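Long-range contacts in putative uncharacterized protein (Pyrococcus furiosus, PDB 3UFC), which binds CRISPR RNA and, as a paralogue of the Cas6 endoribonucleases, probably serves in a prokaryotic system of adaptive immunity against mobile genetic elements: residues Leu9-Asp14 against Val107-Ala112; Asp14-Pro19 against Ile70-Asp75; Asn23-Ser28 against Glu101-Asp106; Thr53-Ile58 against Ser78-Ser83. One frame throughout, in Å; residues are numbered along the deposited sequence.

The four contacts trace the amino-terminal ferredoxin-like domain of this Cas6 relative. Contacts 1 and 4 are strand pairings in one antiparallel sheet, where strands 3-11 and 77-83 are neighbours; the centres of the two contacts lie about 16 Å apart. Contact 3 sets helix 23-37 against strand 101-104 at the sheet's edge, and contact 2, centred about 10 Å from contact 1, belongs to a separate three-stranded sheet. Along the chain contacts 2, 3 and 4 all fall inside the loop closed by contact 1. Leu26 of contact 3 packs on Phe54 of contact 4, while Phe109 of contact 1 touches both Ile72 and Ile104, so the small sheet, the main sheet and the helix share apolar packing.

Contact 1: Leu9-Asp14 against Val107-Ala112; sequences LLPLQD and VGFLVA
Strand 3-11 ends against the start of strand 107-116, and the backbone polar groups are matched almost pair by pair. Leu10 and Leu110 form an antiparallel hydrogen-bonded pair: Leu10 N gives to Leu110 O at 2.8 Å, and Leu110 N returns a bond of 2.8 Å to Leu10 O, each donor lying in the plane of the carbonyl it meets. Leu10 O is also approached by the CA-H of Phe109. One step on, Pro11 faces Phe109 in a non-hydrogen-bonded pair, so its missing N-H costs this ladder nothing. The chain then leaves the strand, yet Leu12 N still reaches Gly108 O over 3.1 Å, nearly straight at 171° but from above the carbonyl plane. Gln13 adds a side-chain acceptor. Its chain bends at chi2 (81°) and brings Gln13 OE1 to 3.5 Å from Gly108 N, which donates a weak bond. The flanking groups look outward: Phe109 bonds through its backbone to Phe102, and Leu9 to Ile77. Beneath the ladder the Phe109 ring lies along the other strand, CD1 3.8 Å from Leu9 CB and CE1 3.8 Å from Pro11 CB, while Leu9 CD2 crosses obliquely to Val111 CG2. This pairing, with 77-83 on the other flank of 3-11 and 53-59 beyond it, is that of the first and last strands of a ferredoxin-like sheet.

Contact 2: Asp14-Pro19 against Ile70-Asp75; sequences DNPVIP and IKILSD
A small three-stranded antiparallel sheet, lying beside the main sheet of the ferredoxin-like domain, has residues 17-18 as an edge strand and 69-72 in the middle. Ile18 and Ile70 exchange both backbone bonds, Ile18 N to Ile70 O at 2.9 Å and Ile70 N to Ile18 O at 2.7 Å. Past the non-hydrogen-bonded pair of Val17 and Lys71, Ile72 N points almost exactly down the C=O axis of Pro16 (C=O...N 178°), 2.9 Å from Pro16 O. Ile18 holds CG1 in the crowded position between backbone N and carbonyl carbon (chi1 63°); the branch thereby lies alongside its partner, with Ile18 CG1 3.8 Å from Ile70 CB. Ile18 CG2 meets Ile72 CD1 at 4.0 Å, at about a right angle, and Ile72 CD1 also touches Pro16 CG at 3.8 Å. Here the small sheet joins the main one, since Ile18 and Ile72 both rest on Phe109 of strand 107-116, and Pro16 and Ile18 on Val107. On the face bearing Val17 and Lys71, the fully extended lysine runs past Val17 CG2, and a water donates to Asn15 OD1 at 2.9 Å while accepting from Lys71 NZ at 3.3 Å.

Contact 3: Asn23-Ser28 against Glu101-Asp106; sequences NYELYS and EFKIGD
Helix 23-28 runs nearly antiparallel to strand 101-104, the two axes 8.4 Å apart at their closest and inclined at 162°. Glu25 carries the polar half of the contact. With CG anti to the backbone N (chi1 -174°) and an extended chain beyond, it sends its carboxylate straight across to the strand's end. Gly105 N donates to Glu25 OE2 at 3.1 Å, a nearly straight bond that arrives from above the carboxylate plane. The other oxygen, Glu25 OE1, takes a bond of 2.5 Å from a water that also donates to Gly105 O at 2.7 Å, so carboxylate and water together hold both backbone polar groups of this glycine. Gly105 and Asp106 form the type II' turn of the hairpin linking strands 101-104 and 107-116; the glutamate thus fastens the first helix of the ferredoxin-like domain to a hairpin at the sheet's edge. Glu25 OE1 also stands 2.9 Å from Lys103 O, two acceptors, which might raise the acid's affinity for a proton. Lys103 O itself accepts from Gln29. On the apolar side Leu26 CD1 lies 3.9 Å from Phe102 CD2, the side chains crossing obliquely, and Lys33 adds a cation-pi contact to the Phe102 ring.

Contact 4: Thr53-Ile58 against Ser78-Ser83; sequences TFSRII and SLYISS
Strands 53-59 and 77-83 are the second and third of the ferredoxin-like fold and pair antiparallel, but the ladder is interrupted: Phe54 matches Ile81, Ile58 matches Ser78, and between them the register slips by one residue. Ser55 sits at the break, and its side chain repairs it. The backbone first bonds normally, Ser55 N to Tyr80 O at 2.9 Å. Ser55 CB lies 3.8 Å from Tyr80 O. Ser55 OG is turned into the crowded position between backbone N and carbonyl carbon (chi1 73°), where it accepts from Tyr80 N at 3.0 Å along a nearly straight line of 165°. Ser55 OG then donates to Arg56 O at 2.8 Å, so one side-chain oxygen serves both strands. The Tyr80 ring presents its edge to the break, Ser55 OG lying in its plane 3.6 Å from Tyr80 CD1. Ile58 comes to the same edge at about a right angle, its CG1 3.7 Å from Tyr80 CE1. On the other side of the ladder Phe54 CD2 meets Leu79 CD1 obliquely at 4.1 Å, and both side chains pack on Leu26 of helix 23-37. Thr53 and Ser82 hold one end with a reciprocal pair of backbone bonds, while Thr53 OG1 turns to Phe234 O. At the other end Ile58 N meets Ser78 O, nearly along the C=O axis, at 2.8 Å.

Contact 1: Leu9-Asp14 against Val107-Ala112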
loop_
_atom_site.group_PDB
_atom_site.type_symbol
_atom_site.label_atom_id
_atom_site.label_comp_id
_atom_site.label_asym_id
_atom_site.label_seq_id
_atom_site.Cartn_x
_atom_site.Cartn_y
_atom_site.Cartn_z
ATOM N N LEU A 9 -8.079 4.174 -14.140
ATOM C CA LEU A 9 -8.489 5.563 -14.004
ATOM C C LEU A 9 -8.318 6.306 -15.318
ATOM O O LEU A 9 -7.357 6.082 -16.053
ATOM C CB LEU A 9 -7.657 6.255 -12.922
ATOM C CG LEU A 9 -7.708 5.638 -11.520
ATOM C CD1 LEU A 9 -6.614 6.266 -10.649
ATOM C CD2 LEU A 9 -9.094 5.857 -10.910
ATOM N N LEU A 10 -9.259 7.198 -15.596
ATOM C CA LEU A 10 -9.224 8.001 -16.806
ATOM C C LEU A 10 -9.200 9.472 -16.390
ATOM O O LEU A 10 -10.121 9.954 -15.731
ATOM C CB LEU A 10 -10.463 7.694 -17.661
ATOM C CG LEU A 10 -10.672 8.367 -19.026
ATOM C CD1 LEU A 10 -11.162 9.783 -18.830
ATOM C CD2 LEU A 10 -9.384 8.330 -19.835
ATOM N N PRO A 11 -8.124 10.195 -16.741
ATOM C CA PRO A 11 -8.046 11.610 -16.377
ATOM C C PRO A 11 -8.988 12.418 -17.261
ATOM O O PRO A 11 -9.073 12.185 -18.467
ATOM C CB PRO A 11 -6.576 11.947 -16.618
ATOM C CG PRO A 11 -6.215 11.069 -17.753
ATOM C CD PRO A 11 -6.877 9.750 -17.387
ATOM N N LEU A 12 -9.711 13.351 -16.653
ATOM C CA LEU A 12 -10.648 14.178 -17.396
ATOM C C LEU A 12 -9.903 15.164 -18.291
ATOM O O LEU A 12 -10.347 15.471 -19.396
ATOM C CB LEU A 12 -11.562 14.928 -16.426
ATOM C CG LEU A 12 -12.316 14.034 -15.435
ATOM C CD1 LEU A 12 -13.212 14.885 -14.563
ATOM C CD2 LEU A 12 -13.139 13.001 -16.186
ATOM N N GLN A 13 -8.763 15.649 -17.809
ATOM C CA GLN A 13 -7.951 16.592 -18.564
ATOM C C GLN A 13 -6.834 15.831 -19.278
ATOM O O GLN A 13 -6.477 14.726 -18.873
ATOM C CB GLN A 13 -7.356 17.647 -17.621
ATOM C CG GLN A 13 -8.396 18.387 -16.770
ATOM C CD GLN A 13 -8.834 17.604 -15.535
ATOM O OE1 GLN A 13 -8.561 16.408 -15.409
ATOM N NE2 GLN A 13 -9.526 18.280 -14.622
ATOM N N ASP A 14 -6.287 16.415 -20.340
ATOM C CA ASP A 14 -5.219 15.765 -21.098
ATOM C C ASP A 14 -3.833 16.157 -20.591
ATOM O O ASP A 14 -3.606 17.302 -20.203
ATOM C CB ASP A 14 -5.331 16.115 -22.585
ATOM C CG ASP A 14 -6.682 15.749 -23.171
ATOM O OD1 ASP A 14 -7.678 16.444 -22.863
ATOM O OD2 ASP A 14 -6.746 14.762 -23.936
ATOM N N VAL A 107 -6.374 17.620 -10.443
ATOM C CA VAL A 107 -6.698 16.712 -11.533
ATOM C C VAL A 107 -7.827 15.755 -11.163
ATOM O O VAL A 107 -7.775 15.081 -10.130
ATOM C CB VAL A 107 -5.460 15.885 -11.946
ATOM C CG1 VAL A 107 -5.777 15.031 -13.170
ATOM C CG2 VAL A 107 -4.295 16.816 -12.231
ATOM N N GLY A 108 -8.849 15.708 -12.011
ATOM C CA GLY A 108 -9.971 14.821 -11.772
ATOM C C GLY A 108 -9.799 13.537 -12.563
ATOM O O GLY A 108 -9.167 13.532 -13.621
ATOM N N PHE A 109 -10.351 12.446 -12.043
ATOM C CA PHE A 109 -10.268 11.145 -12.694
ATOM C C PHE A 109 -11.627 10.459 -12.646
ATOM O O PHE A 109 -12.411 10.665 -11.716
ATOM C CB PHE A 109 -9.268 10.232 -11.975
ATOM C CG PHE A 109 -7.832 10.626 -12.149
ATOM C CD1 PHE A 109 -7.051 10.031 -13.133
ATOM C CD2 PHE A 109 -7.253 11.580 -11.314
ATOM C CE1 PHE A 109 -5.704 10.377 -13.286
ATOM C CE2 PHE A 109 -5.908 11.934 -11.459
ATOM C CZ PHE A 109 -5.134 11.330 -12.448
ATOM N N LEU A 110 -11.897 9.642 -13.652
ATOM C CA LEU A 110 -13.134 8.879 -13.689
ATOM C C LEU A 110 -12.711 7.415 -13.647
ATOM O O LEU A 110 -11.796 7.017 -14.363
ATOM C CB LEU A 110 -13.913 9.165 -14.979
ATOM C CG LEU A 110 -15.278 8.477 -15.103
ATOM C CD1 LEU A 110 -16.131 8.790 -13.881
ATOM C CD2 LEU A 110 -15.978 8.946 -16.376
ATOM N N VAL A 111 -13.338 6.621 -12.789
ATOM C CA VAL A 111 -12.992 5.204 -12.729
ATOM C C VAL A 111 -13.503 4.584 -14.026
ATOM O O VAL A 111 -14.701 4.601 -14.296
ATOM C CB VAL A 111 -13.659 4.504 -11.526
ATOM C CG1 VAL A 111 -13.442 2.996 -11.618
ATOM C CG2 VAL A 111 -13.074 5.039 -10.228
ATOM N N ALA A 112 -12.589 4.049 -14.828
ATOM C CA ALA A 112 -12.946 3.460 -16.107
ATOM C C ALA A 112 -13.285 1.981 -16.023
ATOM O O ALA A 112 -14.012 1.459 -16.872
ATOM C CB ALA A 112 -11.814 3.671 -17.102
#

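Contact 2: Asp14-Pro19 against Ile70-Asp75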
loop_
_atom_site.group_PDB
_atom_site.type_symbol
_atom_site.label_atom_id
_atom_site.label_comp_id
_atom_site.label_asym_id
_atom_site.label_seq_id
_atom_site.Cartn_x
_atom_site.Cartn_y
_atom_site.Cartn_z
ATOM N N ASP A 14 -6.287 16.415 -20.340
ATOM C CA ASP A 14 -5.219 15.765 -21.098
ATOM C C ASP A 14 -3.833 16.157 -20.591
ATOM O O ASP A 14 -3.606 17.302 -20.203
ATOM C CB ASP A 14 -5.331 16.115 -22.585
ATOM C CG ASP A 14 -6.682 15.749 -23.171
ATOM O OD1 ASP A 14 -7.678 16.444 -22.863
ATOM O OD2 ASP A 14 -6.746 14.762 -23.936
ATOM N N ASN A 15 -2.912 15.199 -20.602
ATOM C CA ASN A 15 -1.544 15.432 -20.142
ATOM C C ASN A 15 -1.509 16.225 -18.835
ATOM O O ASN A 15 -0.740 17.176 -18.699
ATOM C CB ASN A 15 -0.750 16.185 -21.214
ATOM C CG ASN A 15 -0.480 15.340 -22.444
ATOM O OD1 ASN A 15 0.027 15.835 -23.451
ATOM N ND2 ASN A 15 -0.812 14.056 -22.368
ATOM N N PRO A 16 -2.338 15.838 -17.854
ATOM C CA PRO A 16 -2.351 16.559 -16.581
ATOM C C PRO A 16 -1.109 16.282 -15.741
ATOM O O PRO A 16 -0.375 15.324 -15.987
ATOM C CB PRO A 16 -3.620 16.040 -15.916
ATOM C CG PRO A 16 -3.620 14.611 -16.333
ATOM C CD PRO A 16 -3.263 14.691 -17.809
ATOM N N VAL A 17 -0.878 17.138 -14.755
ATOM C CA VAL A 17 0.251 16.979 -13.854
ATOM C C VAL A 17 -0.331 16.844 -12.454
ATOM O O VAL A 17 -0.987 17.757 -11.960
ATOM C CB VAL A 17 1.197 18.203 -13.894
ATOM C CG1 VAL A 17 2.378 17.977 -12.959
ATOM C CG2 VAL A 17 1.692 18.433 -15.314
ATOM N N ILE A 18 -0.117 15.692 -11.829
ATOM C CA ILE A 18 -0.629 15.469 -10.483
ATOM C C ILE A 18 0.505 15.647 -9.481
ATOM O O ILE A 18 1.668 15.410 -9.800
ATOM C CB ILE A 18 -1.196 14.035 -10.305
ATOM C CG1 ILE A 18 -0.081 13.002 -10.501
ATOM C CG2 ILE A 18 -2.336 13.803 -11.277
ATOM C CD1 ILE A 18 -0.507 11.560 -10.219
ATOM N N PRO A 19 0.180 16.080 -8.259
ATOM C CA PRO A 19 1.229 16.262 -7.251
ATOM C C PRO A 19 1.797 14.897 -6.858
ATOM O O PRO A 19 1.129 13.874 -7.034
ATOM C CB PRO A 19 0.489 16.949 -6.107
ATOM C CG PRO A 19 -0.911 16.410 -6.238
ATOM C CD PRO A 19 -1.140 16.466 -7.731
ATOM N N ILE A 70 3.849 14.722 -11.142
ATOM C CA ILE A 70 3.985 13.689 -12.161
ATOM C C ILE A 70 3.132 14.051 -13.371
ATOM O O ILE A 70 1.927 14.266 -13.246
ATOM C CB ILE A 70 3.518 12.316 -11.621
ATOM C CG1 ILE A 70 4.214 12.012 -10.292
ATOM C CG2 ILE A 70 3.833 11.227 -12.631
ATOM C CD1 ILE A 70 3.695 10.765 -9.596
ATOM N N LYS A 71 3.762 14.134 -14.539
ATOM C CA LYS A 71 3.038 14.461 -15.762
ATOM C C LYS A 71 2.582 13.170 -16.427
ATOM O O LYS A 71 3.398 12.337 -16.821
ATOM C CB LYS A 71 3.925 15.254 -16.722
ATOM C CG LYS A 71 3.200 15.702 -17.982
ATOM C CD LYS A 71 4.119 16.487 -18.904
ATOM C CE LYS A 71 3.388 16.940 -20.158
ATOM N NZ LYS A 71 4.271 17.749 -21.049
ATOM N N ILE A 72 1.268 13.011 -16.538
ATOM C CA ILE A 72 0.671 11.823 -17.140
ATOM C C ILE A 72 0.698 11.900 -18.664
ATOM O O ILE A 72 0.066 12.771 -19.259
ATOM C CB ILE A 72 -0.786 11.662 -16.665
ATOM C CG1 ILE A 72 -0.808 11.500 -15.143
ATOM C CG2 ILE A 72 -1.433 10.465 -17.351
ATOM C CD1 ILE A 72 -2.186 11.535 -14.538
ATOM N N LEU A 73 1.426 10.981 -19.290
ATOM C CA LEU A 73 1.542 10.952 -20.744
ATOM C C LEU A 73 0.810 9.756 -21.344
ATOM O O LEU A 73 1.127 9.322 -22.453
ATOM C CB LEU A 73 3.018 10.892 -21.152
ATOM C CG LEU A 73 3.955 11.981 -20.622
ATOM C CD1 LEU A 73 5.375 11.666 -21.053
ATOM C CD2 LEU A 73 3.525 13.343 -21.138
ATOM N N SER A 74 -0.167 9.226 -20.616
ATOM C CA SER A 74 -0.925 8.075 -21.090
ATOM C C SER A 74 -2.238 7.889 -20.339
ATOM O O SER A 74 -2.375 8.316 -19.194
ATOM C CB SER A 74 -0.081 6.807 -20.944
ATOM O OG SER A 74 -0.849 5.648 -21.214
ATOM N N ASP A 75 -3.200 7.245 -20.995
ATOM C CA ASP A 75 -4.502 6.976 -20.392
ATOM C C ASP A 75 -4.485 5.636 -19.665
ATOM O O ASP A 75 -5.468 5.249 -19.043
ATOM C CB ASP A 75 -5.591 6.961 -21.468
ATOM C CG ASP A 75 -6.024 8.352 -21.878
ATOM O OD1 ASP A 75 -6.576 8.500 -22.986
ATOM O OD2 ASP A 75 -5.825 9.298 -21.086
HETATM O O HOH W 1 2.532 17.357 -23.782
#

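Contact 3: Asn23-Ser28 against Glu101-Asp106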
loop_
_atom_site.group_PDB
_atom_site.type_symbol
_atom_site.label_atom_id
_atom_site.label_comp_id
_atom_site.label_asym_id
_atom_site.label_seq_id
_atom_site.Cartn_x
_atom_site.Cartn_y
_atom_site.Cartn_z
ATOM N N ASN A 23 -1.139 10.613 -1.312
ATOM C CA ASN A 23 -1.603 9.526 -0.451
ATOM C C ASN A 23 -2.773 9.800 0.481
ATOM O O ASN A 23 -3.772 9.088 0.439
ATOM C CB ASN A 23 -0.441 8.945 0.351
ATOM C CG ASN A 23 0.447 8.062 -0.491
ATOM O OD1 ASN A 23 1.228 8.548 -1.306
ATOM N ND2 ASN A 23 0.311 6.749 -0.319
ATOM N N TYR A 24 -2.676 10.824 1.320
ATOM C CA TYR A 24 -3.769 11.087 2.250
ATOM C C TYR A 24 -5.069 11.468 1.552
ATOM O O TYR A 24 -6.151 11.083 1.999
ATOM C CB TYR A 24 -3.390 12.185 3.247
ATOM C CG TYR A 24 -4.357 12.272 4.399
ATOM C CD1 TYR A 24 -4.448 11.240 5.332
ATOM C CD2 TYR A 24 -5.194 13.374 4.554
ATOM C CE1 TYR A 24 -5.349 11.302 6.392
ATOM C CE2 TYR A 24 -6.100 13.447 5.614
ATOM C CZ TYR A 24 -6.170 12.408 6.527
ATOM O OH TYR A 24 -7.056 12.476 7.579
ATOM N N GLU A 25 -4.966 12.227 0.466
ATOM C CA GLU A 25 -6.148 12.643 -0.283
ATOM C C GLU A 25 -6.830 11.434 -0.932
ATOM O O GLU A 25 -8.054 11.315 -0.912
ATOM C CB GLU A 25 -5.764 13.662 -1.362
ATOM C CG GLU A 25 -6.969 14.255 -2.081
ATOM C CD GLU A 25 -6.599 15.318 -3.102
ATOM O OE1 GLU A 25 -7.526 15.963 -3.638
ATOM O OE2 GLU A 25 -5.392 15.505 -3.374
ATOM N N LEU A 26 -6.028 10.540 -1.503
ATOM C CA LEU A 26 -6.556 9.333 -2.145
ATOM C C LEU A 26 -7.189 8.428 -1.085
ATOM O O LEU A 26 -8.314 7.950 -1.238
ATOM C CB LEU A 26 -5.424 8.600 -2.876
ATOM C CG LEU A 26 -5.767 7.290 -3.589
ATOM C CD1 LEU A 26 -6.995 7.476 -4.482
ATOM C CD2 LEU A 26 -4.561 6.846 -4.415
ATOM N N TYR A 27 -6.449 8.202 -0.006
ATOM C CA TYR A 27 -6.914 7.397 1.122
ATOM C C TYR A 27 -8.267 7.901 1.625
ATOM O O TYR A 27 -9.201 7.124 1.827
ATOM C CB TYR A 27 -5.883 7.488 2.254
ATOM C CG TYR A 27 -6.404 7.165 3.640
ATOM C CD1 TYR A 27 -6.697 5.854 4.013
ATOM C CD2 TYR A 27 -6.549 8.170 4.598
ATOM C CE1 TYR A 27 -7.116 5.549 5.312
ATOM C CE2 TYR A 27 -6.965 7.877 5.899
ATOM C CZ TYR A 27 -7.244 6.566 6.246
ATOM O OH TYR A 27 -7.626 6.267 7.530
ATOM N N SER A 28 -8.353 9.210 1.836
ATOM C CA SER A 28 -9.572 9.842 2.335
ATOM C C SER A 28 -10.778 9.583 1.438
ATOM O O SER A 28 -11.861 9.254 1.921
ATOM C CB SER A 28 -9.357 11.353 2.476
ATOM O OG SER A 28 -8.297 11.634 3.381
ATOM N N GLU A 101 -15.738 9.050 -9.115
ATOM C CA GLU A 101 -14.797 10.137 -9.383
ATOM C C GLU A 101 -13.757 10.339 -8.287
ATOM O O GLU A 101 -14.068 10.260 -7.095
ATOM C CB GLU A 101 -15.541 11.458 -9.605
ATOM C CG GLU A 101 -16.382 11.510 -10.866
ATOM C CD GLU A 101 -16.872 12.915 -11.179
ATOM O OE1 GLU A 101 -16.027 13.795 -11.450
ATOM O OE2 GLU A 101 -18.099 13.139 -11.151
ATOM N N PHE A 102 -12.519 10.597 -8.701
ATOM C CA PHE A 102 -11.426 10.846 -7.766
ATOM C C PHE A 102 -10.739 12.159 -8.103
ATOM O O PHE A 102 -10.563 12.500 -9.272
ATOM C CB PHE A 102 -10.384 9.720 -7.799
ATOM C CG PHE A 102 -10.783 8.494 -7.025
ATOM C CD1 PHE A 102 -11.372 7.407 -7.667
ATOM C CD2 PHE A 102 -10.579 8.431 -5.648
ATOM C CE1 PHE A 102 -11.754 6.270 -6.945
ATOM C CE2 PHE A 102 -10.953 7.307 -4.921
ATOM C CZ PHE A 102 -11.543 6.222 -5.569
ATOM N N LYS A 103 -10.352 12.890 -7.063
ATOM C CA LYS A 103 -9.674 14.166 -7.221
ATOM C C LYS A 103 -8.273 14.059 -6.624
ATOM O O LYS A 103 -8.117 13.771 -5.439
ATOM C CB LYS A 103 -10.470 15.259 -6.502
ATOM C CG LYS A 103 -9.923 16.665 -6.662
ATOM C CD LYS A 103 -10.036 17.147 -8.102
ATOM C CE LYS A 103 -9.723 18.634 -8.203
ATOM N NZ LYS A 103 -9.799 19.129 -9.607
ATOM N N ILE A 104 -7.257 14.258 -7.456
ATOM C CA ILE A 104 -5.870 14.206 -7.008
ATOM C C ILE A 104 -5.300 15.584 -7.321
ATOM O O ILE A 104 -5.018 15.902 -8.480
ATOM C CB ILE A 104 -5.053 13.115 -7.762
ATOM C CG1 ILE A 104 -5.527 11.712 -7.362
ATOM C CG2 ILE A 104 -3.578 13.244 -7.427
ATOM C CD1 ILE A 104 -6.936 11.378 -7.791
ATOM N N GLY A 105 -5.140 16.407 -6.288
ATOM C CA GLY A 105 -4.646 17.751 -6.513
ATOM C C GLY A 105 -5.723 18.473 -7.305
ATOM O O GLY A 105 -6.881 18.499 -6.892
ATOM N N ASP A 106 -5.357 19.040 -8.448
ATOM C CA ASP A 106 -6.329 19.746 -9.280
ATOM C C ASP A 106 -6.740 18.896 -10.473
ATOM O O ASP A 106 -7.381 19.387 -11.402
ATOM C CB ASP A 106 -5.740 21.067 -9.778
ATOM C CG ASP A 106 -5.380 22.006 -8.645
ATOM O OD1 ASP A 106 -6.294 22.406 -7.894
ATOM O OD2 ASP A 106 -4.184 22.337 -8.503
HETATM O O HOH W 2 -7.805 18.332 -4.353
#

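Contact 4: Thr53-Ile58 against Ser78-Ser83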
loop_
_atom_site.group_PDB
_atom_site.type_symbol
_atom_site.label_atom_id
_atom_site.label_comp_id
_atom_site.label_asym_id
_atom_site.label_seq_id
_atom_site.Cartn_x
_atom_site.Cartn_y
_atom_site.Cartn_z
ATOM N N THR A 53 -4.480 -2.461 2.084
ATOM C CA THR A 53 -3.400 -1.676 1.507
ATOM C C THR A 53 -3.771 -1.262 0.093
ATOM O O THR A 53 -4.727 -1.784 -0.483
ATOM C CB THR A 53 -2.081 -2.494 1.437
ATOM O OG1 THR A 53 -1.054 -1.692 0.850
ATOM C CG2 THR A 53 -2.256 -3.743 0.579
ATOM N N PHE A 54 -3.039 -0.296 -0.446
ATOM C CA PHE A 54 -3.244 0.110 -1.824
ATOM C C PHE A 54 -1.928 0.606 -2.391
ATOM O O PHE A 54 -1.027 1.009 -1.653
ATOM C CB PHE A 54 -4.389 1.136 -1.995
ATOM C CG PHE A 54 -4.153 2.492 -1.364
ATOM C CD1 PHE A 54 -4.594 2.759 -0.071
ATOM C CD2 PHE A 54 -3.604 3.533 -2.111
ATOM C CE1 PHE A 54 -4.501 4.053 0.471
ATOM C CE2 PHE A 54 -3.505 4.831 -1.582
ATOM C CZ PHE A 54 -3.957 5.089 -0.289
ATOM N N SER A 55 -1.807 0.527 -3.709
ATOM C CA SER A 55 -0.593 0.924 -4.399
ATOM C C SER A 55 -0.540 2.412 -4.696
ATOM O O SER A 55 -1.469 3.165 -4.406
ATOM C CB SER A 55 -0.503 0.195 -5.734
ATOM O OG SER A 55 -1.450 0.745 -6.650
ATOM N N ARG A 56 0.578 2.820 -5.275
ATOM C CA ARG A 56 0.733 4.190 -5.709
ATOM C C ARG A 56 0.011 4.151 -7.063
ATOM O O ARG A 56 -0.253 3.069 -7.602
ATOM C CB ARG A 56 2.217 4.519 -5.892
ATOM C CG ARG A 56 2.974 4.748 -4.575
ATOM C CD ARG A 56 2.731 6.153 -4.035
ATOM N NE ARG A 56 3.373 7.153 -4.881
ATOM C CZ ARG A 56 3.161 8.462 -4.802
ATOM N NH1 ARG A 56 2.317 8.950 -3.905
ATOM N NH2 ARG A 56 3.781 9.281 -5.640
ATOM N N ILE A 57 -0.337 5.308 -7.607
ATOM C CA ILE A 57 -1.010 5.322 -8.899
ATOM C C ILE A 57 0.041 4.884 -9.924
ATOM O O ILE A 57 1.085 5.520 -10.061
ATOM C CB ILE A 57 -1.548 6.741 -9.226
ATOM C CG1 ILE A 57 -2.623 7.133 -8.206
ATOM C CG2 ILE A 57 -2.130 6.772 -10.634
ATOM C CD1 ILE A 57 -3.107 8.580 -8.325
ATOM N N ILE A 58 -0.225 3.781 -10.616
ATOM C CA ILE A 58 0.708 3.250 -11.608
ATOM C C ILE A 58 0.386 3.805 -12.996
ATOM O O ILE A 58 -0.653 3.497 -13.578
ATOM C CB ILE A 58 0.653 1.702 -11.641
ATOM C CG1 ILE A 58 0.860 1.148 -10.226
ATOM C CG2 ILE A 58 1.723 1.152 -12.580
ATOM C CD1 ILE A 58 2.194 1.507 -9.618
ATOM N N SER A 78 -3.442 2.775 -13.523
ATOM C CA SER A 78 -4.060 1.819 -12.615
ATOM C C SER A 78 -3.776 2.074 -11.140
ATOM O O SER A 78 -2.721 2.588 -10.774
ATOM C CB SER A 78 -3.598 0.401 -12.964
ATOM O OG SER A 78 -4.057 0.006 -14.247
ATOM N N LEU A 79 -4.744 1.707 -10.308
ATOM C CA LEU A 79 -4.639 1.815 -8.860
ATOM C C LEU A 79 -5.009 0.426 -8.340
ATOM O O LEU A 79 -6.105 -0.072 -8.621
ATOM C CB LEU A 79 -5.635 2.839 -8.308
ATOM C CG LEU A 79 -5.787 2.848 -6.782
ATOM C CD1 LEU A 79 -4.468 3.264 -6.122
ATOM C CD2 LEU A 79 -6.905 3.805 -6.383
ATOM N N TYR A 80 -4.099 -0.210 -7.608
ATOM C CA TYR A 80 -4.388 -1.536 -7.069
ATOM C C TYR A 80 -4.727 -1.454 -5.587
ATOM O O TYR A 80 -4.143 -0.667 -4.840
ATOM C CB TYR A 80 -3.201 -2.477 -7.286
ATOM C CG TYR A 80 -2.773 -2.571 -8.733
ATOM C CD1 TYR A 80 -1.861 -1.669 -9.267
ATOM C CD2 TYR A 80 -3.313 -3.544 -9.579
ATOM C CE1 TYR A 80 -1.492 -1.724 -10.606
ATOM C CE2 TYR A 80 -2.953 -3.610 -10.923
ATOM C CZ TYR A 80 -2.042 -2.697 -11.428
ATOM O OH TYR A 80 -1.676 -2.751 -12.748
ATOM N N ILE A 81 -5.685 -2.269 -5.169
ATOM C CA ILE A 81 -6.119 -2.294 -3.785
ATOM C C ILE A 81 -6.232 -3.753 -3.358
ATOM O O ILE A 81 -6.590 -4.616 -4.170
ATOM C CB ILE A 81 -7.495 -1.613 -3.635
ATOM C CG1 ILE A 81 -7.398 -0.150 -4.083
ATOM C CG2 ILE A 81 -7.974 -1.719 -2.202
ATOM C CD1 ILE A 81 -8.714 0.606 -4.001
ATOM N N SER A 82 -5.911 -4.036 -2.098
ATOM C CA SER A 82 -5.994 -5.401 -1.605
ATOM C C SER A 82 -6.309 -5.472 -0.124
ATOM O O SER A 82 -6.040 -4.531 0.630
ATOM C CB SER A 82 -4.685 -6.148 -1.877
ATOM O OG SER A 82 -4.706 -7.427 -1.260
ATOM N N SER A 83 -6.888 -6.600 0.283
ATOM C CA SER A 83 -7.223 -6.836 1.678
ATOM C C SER A 83 -7.531 -8.306 1.901
ATOM O O SER A 83 -8.024 -8.986 0.996
ATOM C CB SER A 83 -8.433 -6.006 2.095
ATOM O OG SER A 83 -8.802 -6.326 3.426
#